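Long-range contacts in Pbp related beta-lactamase (Pyrococcus abyssi, PDB 2QMI), which acts as a self-compartmentalising archaeal peptidase, an octamer whose probable catalytic domain belongs to the penicillin-binding protein and beta-lactamase superfamily: residues A[48-53]-A[207-212]; A[55-60]-A[235-240]; A[308-313]-A[325-330]. All blocks are in the same frame, centred on the assembly; numbering follows the deposited sequence.

Interaction 1: A[48-53]-A[207-212]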
ATOM      1  N   PRO A  48       2.432   4.400 -40.472  1.00 20.11           N
ATOM      2  CA  PRO A  48       2.356   5.862 -40.536  1.00 18.76           C
ATOM      3  C   PRO A  48       1.014   6.476 -40.938  1.00 19.24           C
ATOM      4  O   PRO A  48       0.175   5.823 -41.560  1.00 18.80           O
ATOM      5  CB  PRO A  48       3.442   6.201 -41.546  1.00 20.11           C
ATOM      6  CG  PRO A  48       3.268   5.101 -42.558  1.00 19.67           C
ATOM      7  CD  PRO A  48       3.115   3.858 -41.664  1.00 19.39           C
ATOM      8  N   SER A  49       0.817   7.736 -40.555  1.00 18.27           N
ATOM      9  CA  SER A  49      -0.380   8.478 -40.937  1.00 18.69           C
ATOM     10  C   SER A  49      -0.058   9.092 -42.303  1.00 19.17           C
ATOM     11  O   SER A  49       1.047   9.606 -42.519  1.00 19.76           O
ATOM     12  CB  SER A  49      -0.690   9.598 -39.930  1.00 18.03           C
ATOM     13  OG  SER A  49      -1.587   9.155 -38.919  1.00 18.27           O
ATOM     14  N   THR A  50      -1.011   9.026 -43.226  1.00 19.21           N
ATOM     15  CA  THR A  50      -0.823   9.574 -44.565  1.00 19.64           C
ATOM     16  C   THR A  50      -2.050  10.382 -44.998  1.00 20.27           C
ATOM     17  O   THR A  50      -3.084  10.344 -44.346  1.00 19.71           O
ATOM     18  CB  THR A  50      -0.615   8.459 -45.590  1.00 19.60           C
ATOM     19  OG1 THR A  50      -1.881   7.877 -45.918  1.00 21.00           O
ATOM     20  CG2 THR A  50       0.290   7.387 -45.028  1.00 21.62           C
ATOM     21  N   PRO A  51      -1.944  11.128 -46.108  1.00 20.31           N
ATOM     22  CA  PRO A  51      -3.085  11.920 -46.575  1.00 20.83           C
ATOM     23  C   PRO A  51      -4.330  11.049 -46.743  1.00 20.74           C
ATOM     24  O   PRO A  51      -5.454  11.516 -46.563  1.00 20.16           O
ATOM     25  CB  PRO A  51      -2.592  12.469 -47.912  1.00 20.25           C
ATOM     26  CG  PRO A  51      -1.138  12.607 -47.699  1.00 20.25           C
ATOM     27  CD  PRO A  51      -0.776  11.334 -46.981  1.00 19.36           C
ATOM     28  N   GLU A  52      -4.102   9.781 -47.081  1.00 21.12           N
ATOM     29  CA  GLU A  52      -5.163   8.803 -47.314  1.00 22.95           C
ATOM     30  C   GLU A  52      -5.783   8.162 -46.060  1.00 22.41           C
ATOM     31  O   GLU A  52      -6.964   7.830 -46.062  1.00 21.37           O
ATOM     32  CB  GLU A  52      -4.644   7.666 -48.219  1.00 26.09           C
ATOM     33  CG  GLU A  52      -4.104   8.060 -49.611  1.00 32.50           C
ATOM     34  CD  GLU A  52      -2.746   8.769 -49.569  1.00 36.03           C
ATOM     35  OE1 GLU A  52      -2.077   8.740 -48.506  1.00 37.90           O
ATOM     36  OE2 GLU A  52      -2.341   9.350 -50.607  1.00 37.15           O
ATOM     37  N   THR A  53      -4.995   7.969 -45.003  1.00 22.17           N
ATOM     38  CA  THR A  53      -5.499   7.327 -43.782  1.00 21.86           C
ATOM     39  C   THR A  53      -6.889   7.796 -43.343  1.00 20.49           C
ATOM     40  O   THR A  53      -7.216   8.984 -43.377  1.00 21.99           O
ATOM     41  CB  THR A  53      -4.487   7.468 -42.598  1.00 21.68           C
ATOM     42  OG1 THR A  53      -5.057   6.917 -41.398  1.00 25.11           O
ATOM     43  CG2 THR A  53      -4.146   8.901 -42.358  1.00 25.16           C
ATOM     44  N   ASP A 207     -10.586  -1.627 -46.008  1.00 31.85           N
ATOM     45  CA  ASP A 207      -9.659  -0.565 -46.399  1.00 31.43           C
ATOM     46  C   ASP A 207      -8.255  -0.771 -45.813  1.00 30.59           C
ATOM     47  O   ASP A 207      -8.095  -1.069 -44.628  1.00 30.08           O
ATOM     48  CB  ASP A 207     -10.211   0.798 -45.979  1.00 32.13           C
ATOM     49  CG  ASP A 207      -9.425   1.950 -46.583  1.00 33.64           C
ATOM     50  OD1 ASP A 207      -8.227   2.093 -46.255  1.00 32.84           O
ATOM     51  OD2 ASP A 207     -10.003   2.709 -47.394  1.00 34.57           O
ATOM     52  N   LYS A 208      -7.246  -0.576 -46.655  1.00 30.28           N
ATOM     53  CA  LYS A 208      -5.847  -0.792 -46.281  1.00 30.02           C
ATOM     54  C   LYS A 208      -5.103   0.347 -45.587  1.00 28.30           C
ATOM     55  O   LYS A 208      -3.909   0.215 -45.318  1.00 28.34           O
ATOM     56  CB  LYS A 208      -5.070  -1.213 -47.527  1.00 31.22           C
ATOM     57  CG  LYS A 208      -5.865  -2.173 -48.386  1.00 33.86           C
ATOM     58  CD  LYS A 208      -5.195  -2.483 -49.711  1.00 34.90           C
ATOM     59  CE  LYS A 208      -6.172  -3.219 -50.620  1.00 35.71           C
ATOM     60  NZ  LYS A 208      -6.656  -4.525 -50.058  1.00 35.35           N
ATOM     61  N   ASP A 209      -5.790   1.451 -45.303  1.00 25.49           N
ATOM     62  CA  ASP A 209      -5.164   2.588 -44.628  1.00 23.52           C
ATOM     63  C   ASP A 209      -6.167   3.239 -43.666  1.00 23.09           C
ATOM     64  O   ASP A 209      -6.835   4.220 -44.002  1.00 22.36           O
ATOM     65  CB  ASP A 209      -4.677   3.621 -45.651  1.00 23.26           C
ATOM     66  CG  ASP A 209      -3.737   4.654 -45.039  1.00 24.63           C
ATOM     67  OD1 ASP A 209      -3.824   4.889 -43.815  1.00 24.09           O
ATOM     68  OD2 ASP A 209      -2.916   5.238 -45.784  1.00 23.39           O
ATOM     69  N   VAL A 210      -6.256   2.678 -42.463  1.00 21.64           N
ATOM     70  CA  VAL A 210      -7.174   3.155 -41.436  1.00 21.36           C
ATOM     71  C   VAL A 210      -6.400   3.284 -40.135  1.00 20.75           C
ATOM     72  O   VAL A 210      -5.583   2.421 -39.805  1.00 20.72           O
ATOM     73  CB  VAL A 210      -8.347   2.151 -41.227  1.00 23.04           C
ATOM     74  CG1 VAL A 210      -9.327   2.682 -40.178  1.00 22.19           C
ATOM     75  CG2 VAL A 210      -9.064   1.907 -42.555  1.00 23.29           C
ATOM     76  N   ALA A 211      -6.656   4.360 -39.402  1.00 18.74           N
ATOM     77  CA  ALA A 211      -5.958   4.587 -38.149  1.00 20.80           C
ATOM     78  C   ALA A 211      -6.708   4.036 -36.948  1.00 19.98           C
ATOM     79  O   ALA A 211      -7.939   4.089 -36.880  1.00 19.57           O
ATOM     80  CB  ALA A 211      -5.702   6.075 -37.954  1.00 19.96           C
ATOM     81  N   MET A 212      -5.943   3.495 -36.008  1.00 20.38           N
ATOM     82  CA  MET A 212      -6.496   2.960 -34.773  1.00 19.88           C
ATOM     83  C   MET A 212      -6.723   4.171 -33.866  1.00 19.66           C
ATOM     84  O   MET A 212      -5.960   5.132 -33.914  1.00 18.93           O
ATOM     85  CB  MET A 212      -5.490   1.995 -34.131  1.00 21.17           C
ATOM     86  CG  MET A 212      -5.820   1.573 -32.698  1.00 19.64           C
ATOM     87  SD  MET A 212      -7.470   0.867 -32.530  1.00 20.24           S
ATOM     88  CE  MET A 212      -7.235  -0.744 -33.312  1.00 17.07           C
TER
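Asp209 pushes its carboxylate against Thr50 and Thr53 where two irregular loops meet, an example of an acidic side chain packed against an ST motif. The packing is tightest at Thr53. Asp209 CG stands anti to its own backbone N (chi1 -167°), and OD1 comes to 2.9 Å from Thr53 CB, a very close approach of oxygen to carbon. The backbones join here too, through a C-H...O contact in which Thr53 CA lies 3.4 Å from Asp209 O. Deeper in, Ala211 CB meets Thr53 OG1 at 3.6 Å. In the ST motif itself Thr50 OG1 accepts the N-H of Thr53, with N and OG1 3.2 Å apart.

Toward the outside the contact thins to polar side chains. Thr50 OG1 is 2.8 Å from Asp209 OD2 and 2.7 Å from Glu52 OE1, and its single proton can serve one carboxylate at a time. Bent at chi2, the Glu52 chain adds little more than its CB beside OD2. The two acids stand close, OE1 of Glu52 lying 4.5 Å from OD2 of Asp209, so the negative charge of each may make the other easier to protonate. Arg41, in a salt bridge with Asp209 OD1, probably offsets part of this. At its backbone, Asp209 N donates to Asp207 OD1 over 2.7 Å in an Asx turn, and Arg196 also holds that oxygen in a salt bridge.

The loop 48-53 links strand 47-48 to strand 55-56. The other loop, 207-212, leads from helix 201-204 into strand 213-216. Pro51 and Glu52 rest on Leu242 of helix 241-252, and Pro48 packs on Ser134 of a second subunit.

Interaction 2: A[55-60]-A[235-240]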
ATOM      1  N   TYR A  55      -9.939   8.252 -40.564  1.00 19.65           N
ATOM      2  CA  TYR A  55     -10.214   8.509 -39.151  1.00 21.07           C
ATOM      3  C   TYR A  55     -11.705   8.755 -38.992  1.00 21.50           C
ATOM      4  O   TYR A  55     -12.419   8.952 -39.975  1.00 22.47           O
ATOM      5  CB  TYR A  55      -9.522   9.784 -38.657  1.00 19.62           C
ATOM      6  CG  TYR A  55      -8.037   9.905 -38.882  1.00 19.41           C
ATOM      7  CD1 TYR A  55      -7.149   9.880 -37.805  1.00 18.83           C
ATOM      8  CD2 TYR A  55      -7.525  10.146 -40.155  1.00 18.38           C
ATOM      9  CE1 TYR A  55      -5.784  10.103 -37.992  1.00 19.79           C
ATOM     10  CE2 TYR A  55      -6.169  10.370 -40.357  1.00 19.60           C
ATOM     11  CZ  TYR A  55      -5.299  10.348 -39.277  1.00 20.14           C
ATOM     12  OH  TYR A  55      -3.955  10.564 -39.483  1.00 18.94           O
ATOM     13  N   GLY A  56     -12.170   8.764 -37.747  1.00 21.23           N
ATOM     14  CA  GLY A  56     -13.566   9.066 -37.500  1.00 18.20           C
ATOM     15  C   GLY A  56     -13.613  10.586 -37.524  1.00 19.54           C
ATOM     16  O   GLY A  56     -12.637  11.228 -37.128  1.00 18.86           O
ATOM     17  N   ILE A  57     -14.712  11.183 -37.974  1.00 18.48           N
ATOM     18  CA  ILE A  57     -14.755  12.640 -38.028  1.00 18.61           C
ATOM     19  C   ILE A  57     -15.710  13.274 -37.028  1.00 19.22           C
ATOM     20  O   ILE A  57     -15.741  14.494 -36.886  1.00 18.75           O
ATOM     21  CB  ILE A  57     -15.106  13.142 -39.456  1.00 19.93           C
ATOM     22  CG1 ILE A  57     -16.568  12.842 -39.790  1.00 19.71           C
ATOM     23  CG2 ILE A  57     -14.196  12.469 -40.471  1.00 17.63           C
ATOM     24  CD1 ILE A  57     -17.030  13.479 -41.091  1.00 21.06           C
ATOM     25  N   GLY A  58     -16.481  12.442 -36.334  1.00 18.88           N
ATOM     26  CA  GLY A  58     -17.419  12.954 -35.351  1.00 19.11           C
ATOM     27  C   GLY A  58     -18.448  13.941 -35.876  1.00 19.27           C
ATOM     28  O   GLY A  58     -18.976  13.786 -36.970  1.00 20.04           O
ATOM     29  N   SER A  59     -18.721  14.971 -35.084  1.00 19.64           N
ATOM     30  CA  SER A  59     -19.701  15.991 -35.431  1.00 18.82           C
ATOM     31  C   SER A  59     -19.537  16.678 -36.778  1.00 20.56           C
ATOM     32  O   SER A  59     -20.393  17.470 -37.165  1.00 20.06           O
ATOM     33  CB  SER A  59     -19.758  17.060 -34.338  1.00 17.73           C
ATOM     34  OG  SER A  59     -20.362  16.547 -33.170  1.00 18.04           O
ATOM     35  N   ILE A  60     -18.449  16.408 -37.492  1.00 20.76           N
ATOM     36  CA  ILE A  60     -18.291  17.034 -38.800  1.00 21.78           C
ATOM     37  C   ILE A  60     -19.346  16.381 -39.690  1.00 21.74           C
ATOM     38  O   ILE A  60     -19.697  16.891 -40.757  1.00 21.23           O
ATOM     39  CB  ILE A  60     -16.876  16.817 -39.378  1.00 21.82           C
ATOM     40  CG1 ILE A  60     -15.846  17.473 -38.456  1.00 22.75           C
ATOM     41  CG2 ILE A  60     -16.779  17.431 -40.782  1.00 22.44           C
ATOM     42  CD1 ILE A  60     -14.404  17.303 -38.908  1.00 23.87           C
ATOM     43  N   GLY A 235     -22.812  12.066 -35.800  1.00 22.73           N
ATOM     44  CA  GLY A 235     -21.361  11.984 -35.847  1.00 21.79           C
ATOM     45  C   GLY A 235     -20.729  10.617 -36.029  1.00 21.18           C
ATOM     46  O   GLY A 235     -19.795  10.284 -35.308  1.00 22.18           O
ATOM     47  N   GLY A 236     -21.194   9.838 -37.005  1.00 20.42           N
ATOM     48  CA  GLY A 236     -20.639   8.509 -37.197  1.00 19.74           C
ATOM     49  C   GLY A 236     -19.882   8.248 -38.482  1.00 20.35           C
ATOM     50  O   GLY A 236     -19.541   7.111 -38.792  1.00 21.47           O
ATOM     51  N   LEU A 237     -19.586   9.296 -39.230  1.00 21.13           N
ATOM     52  CA  LEU A 237     -18.878   9.116 -40.484  1.00 20.98           C
ATOM     53  C   LEU A 237     -17.355   9.037 -40.309  1.00 20.81           C
ATOM     54  O   LEU A 237     -16.767   9.750 -39.490  1.00 19.97           O
ATOM     55  CB  LEU A 237     -19.254  10.257 -41.438  1.00 21.10           C
ATOM     56  CG  LEU A 237     -18.910  10.130 -42.921  1.00 23.86           C
ATOM     57  CD1 LEU A 237     -19.628   8.930 -43.542  1.00 22.83           C
ATOM     58  CD2 LEU A 237     -19.314  11.418 -43.614  1.00 24.60           C
ATOM     59  N   LEU A 238     -16.735   8.128 -41.059  1.00 19.99           N
ATOM     60  CA  LEU A 238     -15.285   7.966 -41.050  1.00 21.00           C
ATOM     61  C   LEU A 238     -14.829   8.373 -42.450  1.00 21.35           C
ATOM     62  O   LEU A 238     -15.477   8.029 -43.436  1.00 22.05           O
ATOM     63  CB  LEU A 238     -14.877   6.516 -40.780  1.00 20.30           C
ATOM     64  CG  LEU A 238     -15.135   5.904 -39.400  1.00 21.40           C
ATOM     65  CD1 LEU A 238     -16.576   5.443 -39.295  1.00 20.58           C
ATOM     66  CD2 LEU A 238     -14.193   4.722 -39.193  1.00 20.96           C
ATOM     67  N   SER A 239     -13.728   9.109 -42.545  1.00 20.09           N
ATOM     68  CA  SER A 239     -13.250   9.553 -43.845  1.00 20.10           C
ATOM     69  C   SER A 239     -11.770   9.899 -43.765  1.00 20.31           C
ATOM     70  O   SER A 239     -11.110   9.595 -42.769  1.00 20.57           O
ATOM     71  CB  SER A 239     -14.068  10.776 -44.297  1.00 22.33           C
ATOM     72  OG  SER A 239     -13.782  11.155 -45.635  1.00 22.59           O
ATOM     73  N   SER A 240     -11.254  10.520 -44.821  1.00 20.35           N
ATOM     74  CA  SER A 240      -9.855  10.934 -44.885  1.00 19.84           C
ATOM     75  C   SER A 240      -9.848  12.423 -45.206  1.00 19.59           C
ATOM     76  O   SER A 240     -10.886  12.975 -45.586  1.00 21.33           O
ATOM     77  CB  SER A 240      -9.113  10.170 -45.983  1.00 19.09           C
ATOM     78  OG  SER A 240      -9.449  10.671 -47.266  1.00 19.11           O
TER
HETATM   79  O   HOH W   1     -17.292   9.575 -36.610  1.00 19.98           O
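Gly235 meets Gly58 backbone to backbone, its CA 3.2 Å from Gly58 O. Its backbone angles (phi 160°) would jam a side chain against the carbonyl before it, and as glycine it can lie this close to Gly58. Its carbonyl turns to a water that accepts from Gly58 N and donates to both Gly235 O and Leu237 O. After Gly236, Leu237 does double duty. Its carbonyl takes that water and also the N-H of Ile57, N to O 2.9 Å; its CB lies beside Ile57 CD1 at 3.9 Å, the two side chains pointing the same way. Ile57 CG1 sits between its backbone N and carbonyl carbon (chi1 71°), which brings it within 3.1 Å of Leu237 O, a tight fit.

Leu238 pairs with Gly56 in the non-hydrogen-bonded position of a two-stranded antiparallel ribbon, and its CG lies 4.0 Å from Gly56 CA. Ser239 and Tyr55 form the hydrogen-bonded pair, Tyr55 N to Ser239 O at 2.8 Å and Ser239 N to Tyr55 O at 2.9 Å. Ser240 then N-caps helix 241-252 through Asp243 N.

The hydrogen bonds across this contact all run through main chain and water, and they hold the backbone just before Ser59. That serine, hydrogen-bonded through OG to Lys62 NZ and Tyr160 OH, fits the SxxK pattern of this superfamily and is probably the nucleophile.

Interaction 3: A[308-313]-A[325-330]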
ATOM      1  N   MET A 308     -11.730   8.820 -29.114  1.00 18.27           N
ATOM      2  CA  MET A 308     -10.450   8.332 -29.611  1.00 19.31           C
ATOM      3  C   MET A 308     -10.056   8.905 -30.978  1.00 19.32           C
ATOM      4  O   MET A 308      -8.966   8.635 -31.464  1.00 20.02           O
ATOM      5  CB  MET A 308     -10.440   6.795 -29.670  1.00 19.18           C
ATOM      6  CG  MET A 308     -11.210   6.183 -30.825  1.00 18.99           C
ATOM      7  SD  MET A 308     -12.987   6.220 -30.616  1.00 19.41           S
ATOM      8  CE  MET A 308     -13.363   7.666 -31.285  1.00 21.56           C
ATOM      9  N   TYR A 309     -10.955   9.668 -31.604  1.00 18.72           N
ATOM     10  CA  TYR A 309     -10.678  10.310 -32.897  1.00 18.66           C
ATOM     11  C   TYR A 309     -11.266  11.712 -32.801  1.00 17.82           C
ATOM     12  O   TYR A 309     -12.308  11.896 -32.186  1.00 18.52           O
ATOM     13  CB  TYR A 309     -11.388   9.608 -34.072  1.00 17.28           C
ATOM     14  CG  TYR A 309     -10.984   8.187 -34.396  1.00 17.04           C
ATOM     15  CD1 TYR A 309      -9.745   7.890 -34.978  1.00 15.05           C
ATOM     16  CD2 TYR A 309     -11.866   7.136 -34.160  1.00 15.53           C
ATOM     17  CE1 TYR A 309      -9.406   6.570 -35.313  1.00 15.26           C
ATOM     18  CE2 TYR A 309     -11.538   5.823 -34.489  1.00 14.93           C
ATOM     19  CZ  TYR A 309     -10.317   5.542 -35.060  1.00 15.67           C
ATOM     20  OH  TYR A 309     -10.023   4.228 -35.359  1.00 15.84           O
ATOM     21  N   THR A 310     -10.601  12.697 -33.401  1.00 18.22           N
ATOM     22  CA  THR A 310     -11.106  14.071 -33.415  1.00 18.01           C
ATOM     23  C   THR A 310     -10.778  14.687 -34.771  1.00 18.53           C
ATOM     24  O   THR A 310      -9.917  14.189 -35.490  1.00 16.50           O
ATOM     25  CB  THR A 310     -10.488  14.964 -32.296  1.00 17.81           C
ATOM     26  OG1 THR A 310      -9.083  15.123 -32.515  1.00 17.67           O
ATOM     27  CG2 THR A 310     -10.730  14.351 -30.925  1.00 17.76           C
ATOM     28  N   GLY A 311     -11.474  15.763 -35.123  1.00 18.72           N
ATOM     29  CA  GLY A 311     -11.217  16.394 -36.400  1.00 18.69           C
ATOM     30  C   GLY A 311     -11.796  17.788 -36.524  1.00 20.42           C
ATOM     31  O   GLY A 311     -12.486  18.269 -35.623  1.00 21.71           O
ATOM     32  N   TYR A 312     -11.503  18.436 -37.647  1.00 19.22           N
ATOM     33  CA  TYR A 312     -11.998  19.775 -37.918  1.00 19.52           C
ATOM     34  C   TYR A 312     -11.878  20.099 -39.405  1.00 20.33           C
ATOM     35  O   TYR A 312     -10.928  19.683 -40.066  1.00 20.50           O
ATOM     36  CB  TYR A 312     -11.201  20.815 -37.132  1.00 19.31           C
ATOM     37  CG  TYR A 312     -11.739  22.219 -37.265  1.00 18.45           C
ATOM     38  CD1 TYR A 312     -12.831  22.642 -36.505  1.00 19.21           C
ATOM     39  CD2 TYR A 312     -11.172  23.124 -38.166  1.00 18.19           C
ATOM     40  CE1 TYR A 312     -13.342  23.929 -36.631  1.00 19.74           C
ATOM     41  CE2 TYR A 312     -11.677  24.413 -38.304  1.00 19.55           C
ATOM     42  CZ  TYR A 312     -12.760  24.811 -37.532  1.00 19.97           C
ATOM     43  OH  TYR A 312     -13.261  26.088 -37.649  1.00 21.36           O
ATOM     44  N   ILE A 313     -12.860  20.822 -39.927  1.00 19.54           N
ATOM     45  CA  ILE A 313     -12.837  21.252 -41.313  1.00 19.99           C
ATOM     46  C   ILE A 313     -13.268  22.705 -41.254  1.00 20.97           C
ATOM     47  O   ILE A 313     -14.069  23.083 -40.401  1.00 21.05           O
ATOM     48  CB  ILE A 313     -13.829  20.461 -42.240  1.00 20.02           C
ATOM     49  CG1 ILE A 313     -15.277  20.748 -41.840  1.00 18.86           C
ATOM     50  CG2 ILE A 313     -13.515  18.965 -42.202  1.00 19.28           C
ATOM     51  CD1 ILE A 313     -16.292  20.225 -42.838  1.00 18.02           C
ATOM     52  N   VAL A 325      -8.341  18.727 -41.029  1.00 19.22           N
ATOM     53  CA  VAL A 325      -7.382  18.101 -40.123  1.00 19.20           C
ATOM     54  C   VAL A 325      -8.038  16.944 -39.352  1.00 20.31           C
ATOM     55  O   VAL A 325      -9.090  17.115 -38.724  1.00 19.86           O
ATOM     56  CB  VAL A 325      -6.835  19.115 -39.092  1.00 19.21           C
ATOM     57  CG1 VAL A 325      -5.831  18.434 -38.155  1.00 16.94           C
ATOM     58  CG2 VAL A 325      -6.186  20.285 -39.805  1.00 19.44           C
ATOM     59  N   LEU A 326      -7.420  15.768 -39.411  1.00 19.80           N
ATOM     60  CA  LEU A 326      -7.934  14.603 -38.701  1.00 20.65           C
ATOM     61  C   LEU A 326      -6.880  14.134 -37.701  1.00 20.83           C
ATOM     62  O   LEU A 326      -5.684  14.221 -37.969  1.00 21.31           O
ATOM     63  CB  LEU A 326      -8.293  13.485 -39.687  1.00 20.12           C
ATOM     64  CG  LEU A 326      -9.501  13.804 -40.573  1.00 20.84           C
ATOM     65  CD1 LEU A 326      -9.833  12.620 -41.465  1.00 20.06           C
ATOM     66  CD2 LEU A 326     -10.689  14.156 -39.687  1.00 21.53           C
ATOM     67  N   GLU A 327      -7.326  13.634 -36.555  1.00 21.00           N
ATOM     68  CA  GLU A 327      -6.407  13.199 -35.516  1.00 21.12           C
ATOM     69  C   GLU A 327      -6.767  11.881 -34.826  1.00 21.41           C
ATOM     70  O   GLU A 327      -7.930  11.603 -34.540  1.00 21.88           O
ATOM     71  CB  GLU A 327      -6.270  14.306 -34.466  1.00 21.91           C
ATOM     72  CG  GLU A 327      -5.152  14.084 -33.461  1.00 21.17           C
ATOM     73  CD  GLU A 327      -5.058  15.214 -32.453  1.00 23.65           C
ATOM     74  OE1 GLU A 327      -5.088  16.392 -32.885  1.00 22.22           O
ATOM     75  OE2 GLU A 327      -4.950  14.920 -31.236  1.00 22.22           O
ATOM     76  N   ASN A 328      -5.719  11.113 -34.543  1.00 21.89           N
ATOM     77  CA  ASN A 328      -5.750   9.798 -33.905  1.00 22.94           C
ATOM     78  C   ASN A 328      -6.022   9.792 -32.399  1.00 22.16           C
ATOM     79  O   ASN A 328      -5.764   8.793 -31.734  1.00 20.30           O
ATOM     80  CB  ASN A 328      -4.404   9.113 -34.148  1.00 24.20           C
ATOM     81  CG  ASN A 328      -4.560   7.737 -34.705  1.00 26.91           C
ATOM     82  OD1 ASN A 328      -5.661   7.354 -35.087  1.00 31.07           O
ATOM     83  ND2 ASN A 328      -3.469   6.981 -34.777  1.00 26.74           N
ATOM     84  N   SER A 329      -6.522  10.904 -31.869  1.00 21.79           N
ATOM     85  CA  SER A 329      -6.814  11.029 -30.440  1.00 22.49           C
ATOM     86  C   SER A 329      -7.324  12.443 -30.182  1.00 22.66           C
ATOM     87  O   SER A 329      -7.739  13.130 -31.117  1.00 22.53           O
ATOM     88  CB  SER A 329      -5.548  10.769 -29.605  1.00 22.17           C
ATOM     89  OG  SER A 329      -4.508  11.673 -29.951  1.00 24.31           O
ATOM     90  N   SER A 330      -7.310  12.874 -28.924  1.00 21.84           N
ATOM     91  CA  SER A 330      -7.756  14.227 -28.601  1.00 24.18           C
ATOM     92  C   SER A 330      -6.653  14.952 -27.835  1.00 23.84           C
ATOM     93  O   SER A 330      -6.926  15.792 -26.978  1.00 25.20           O
ATOM     94  CB  SER A 330      -9.036  14.196 -27.760  1.00 24.65           C
ATOM     95  OG  SER A 330      -8.764  13.730 -26.451  1.00 28.07           O
TER
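Thr310 OG1 donates to Ser329 O over 2.8 Å, the shortest hydrogen bond of the contact, meeting the carbonyl nearly head-on. OG1 sits between the backbone N and carbonyl carbon of Thr310 (chi1 65°), which also brings it within 3.5 Å of Glu327 CB. The methyl CG2 lies against the same Ser329 carbonyl and comes to 3.6 Å from Ser330 CB, so one small side chain ties the strand to the loop after strand 321-327.

Beyond Thr310 runs an antiparallel ladder, the two strand axes 4.7 Å apart. Thr310 and Glu327 exchange both backbone bonds, and Tyr312 and Val325 do the same. Between these pairs Gly311 faces Leu326, whose CD2 comes to 4.0 Å from the Gly311 CA. At the end of the hairpin away from its turn, Tyr309 lies alongside Asn328, CE1 being 3.8 Å from Asn328 OD1, with ring and amide planes 37° apart. Their polar ends have partners further off: Tyr309 OH bonds to Ala211 O, and Asn328 ND2 to Arg41 O.

Strands 310-316 and 321-327 are a hairpin at the middle of the large antiparallel sheet, flanked by 297-305 and 21-28. Helix 334-345 packs on the face carrying Thr310, Tyr312 and Glu327; on the face of Leu326, helix 241-252 and the strand 55-56 residue Tyr55 close over it.

The centres of interactions 1, 2 and 3 lie about 21, 12 and 8 Å from the centre of the chain, all within the beta-lactamase family region. Interaction 1 is partly exposed and relies on charged and hydroxyl side chains between loops; interactions 2 and 3 are buried and held chiefly by main-chain bonds, the former in a short ribbon aided by water, the latter in the central sheet. They share neighbours. Tyr55 of interaction 2 bonds through its hydroxyl to Ser49 of interaction 1, and the carbonyls of Glu52 and Thr53 pack on Ser240 CB. Ile60 lies against Tyr312 and Ile313, so the segment bearing Ser59 rests on the hairpin.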